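Local coordinates for tannase (Lactobacillus plantarum, PDB 3WA7), which hydrolyses the galloyl ester bonds of tannins as a tannase of the alpha/beta-hydrolase fold, at residues A138-R141 against Y142-N146. Numbering follows the deposited sequence.
Sequences AAIR and YVKYN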
# COMPACT_ATOMS: atom_id res chain seq x y z
N ALA A 138 0.91 -7.06 -15.08
CA ALA A 138 0.24 -7.53 -16.29
C ALA A 138 -0.82 -6.51 -16.71
O ALA A 138 -0.98 -6.22 -17.90
CB ALA A 138 -0.42 -8.89 -16.05
N ALA A 139 -1.53 -5.97 -15.73
CA ALA A 139 -2.56 -4.98 -16.01
C ALA A 139 -1.93 -3.72 -16.58
O ALA A 139 -2.45 -3.12 -17.52
CB ALA A 139 -3.34 -4.65 -14.74
N ILE A 140 -0.80 -3.31 -16.02
CA ILE A 140 -0.09 -2.13 -16.51
C ILE A 140 0.38 -2.38 -17.95
O ILE A 140 0.25 -1.51 -18.81
CB ILE A 140 1.12 -1.79 -15.62
CG1 ILE A 140 0.62 -1.39 -14.23
CG2 ILE A 140 1.95 -0.67 -16.26
CD1 ILE A 140 1.73 -1.26 -13.19
N ARG A 141 0.91 -3.57 -18.21
CA ARG A 141 1.37 -3.88 -19.57
C ARG A 141 0.21 -3.85 -20.55
O ARG A 141 0.37 -3.39 -21.68
CB ARG A 141 2.06 -5.25 -19.61
CG ARG A 141 3.33 -5.28 -18.79
CD ARG A 141 4.18 -6.51 -19.06
NE ARG A 141 5.45 -6.37 -18.37
CZ ARG A 141 6.53 -7.11 -18.61
NH1 ARG A 141 6.50 -8.07 -19.52
NH2 ARG A 141 7.65 -6.88 -17.93
N TYR A 142 -0.96 -4.32 -20.12
CA TYR A 142 -2.14 -4.31 -20.98
C TYR A 142 -2.46 -2.87 -21.37
O TYR A 142 -2.71 -2.57 -22.54
CB TYR A 142 -3.35 -4.91 -20.27
CG TYR A 142 -4.61 -4.88 -21.11
CD1 TYR A 142 -4.88 -5.90 -22.02
CD2 TYR A 142 -5.48 -3.80 -21.04
CE1 TYR A 142 -6.00 -5.84 -22.85
CE2 TYR A 142 -6.60 -3.72 -21.87
CZ TYR A 142 -6.85 -4.74 -22.77
OH TYR A 142 -7.94 -4.66 -23.61
N VAL A 143 -2.45 -1.98 -20.38
CA VAL A 143 -2.75 -0.57 -20.62
C VAL A 143 -1.75 0.07 -21.57
O VAL A 143 -2.14 0.69 -22.56
CB VAL A 143 -2.76 0.22 -19.29
CG1 VAL A 143 -2.83 1.72 -19.57
CG2 VAL A 143 -3.96 -0.21 -18.45
N LYS A 144 -0.46 -0.09 -21.28
CA LYS A 144 0.58 0.51 -22.10
C LYS A 144 0.64 -0.07 -23.51
O LYS A 144 0.93 0.64 -24.47
CB LYS A 144 1.94 0.38 -21.39
CG LYS A 144 1.94 1.06 -20.02
CD LYS A 144 3.32 1.13 -19.37
CE LYS A 144 4.20 2.20 -20.00
NZ LYS A 144 5.55 2.25 -19.33
N TYR A 145 0.34 -1.37 -23.63
CA TYR A 145 0.34 -2.03 -24.93
C TYR A 145 -0.75 -1.42 -25.79
O TYR A 145 -0.65 -1.38 -27.02
CB TYR A 145 0.06 -3.53 -24.75
CG TYR A 145 -0.02 -4.33 -26.04
CD1 TYR A 145 1.05 -4.37 -26.92
CD2 TYR A 145 -1.16 -5.06 -26.35
CE1 TYR A 145 1.00 -5.14 -28.09
CE2 TYR A 145 -1.23 -5.83 -27.52
CZ TYR A 145 -0.15 -5.86 -28.38
OH TYR A 145 -0.20 -6.63 -29.53
N ASN A 146 -1.79 -0.93 -25.13
CA ASN A 146 -2.93 -0.34 -25.83
C ASN A 146 -2.95 1.18 -25.89
O ASN A 146 -4.01 1.79 -25.98
CB ASN A 146 -4.22 -0.87 -25.21
CG ASN A 146 -4.55 -2.28 -25.70
OD1 ASN A 146 -4.85 -2.48 -26.87
ND2 ASN A 146 -4.47 -3.25 -24.80
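Lys144 lays the aliphatic part of its chain alongside Ile140, one helical turn earlier: the two side chains run side by side in the same direction, with Lys144 CD 3.8 Å from Ile140 CG2. The torsions nearest the backbone account for this. The branch methyl CG2 of Ile140 stands anti to its own backbone N, while Lys144 sets CG anti to its carbonyl carbon (chi1 -59°) and then runs extended to CD. Beyond CD a bend at chi3 (76°) turns CE and NZ off the line of the chain. Lys144 NZ forms a salt bridge with Asp196 and a hydrogen bond to Thr194, and Arg141, extended from CG to NE, forms salt bridges with Asp195 and Glu182 through its guanidinium. An alanine in place of Lys144 would probably leave that aspartate without this cationic mate and uncover the CG2 side of Ile140. The backbone beneath is regular alpha-helix: Lys144 N donates to Ile140 O at 2.9 Å. That bond is nearly straight, with an N-H...O angle of 174°. Tyr145 N meets Arg141 O at 2.8 Å in a more bent bond. In the alpha/beta-hydrolase fold this is the C-terminal half of helix 131-145, packed on the central sheet, where Ile140 and Val143 both touch Met71 of strand 69-72 and Ile157 of strand 157-160. The helix stops before Asn146, whose ND2 bonds to Tyr142 O at 2.9 Å. The same nitrogen sits 3.4 Å above the plane of the Tyr142 ring, over its centre. Asn146 also meets the N-terminal segment, ND2 donating to Leu5 O and OD1 accepting from Phe7 N.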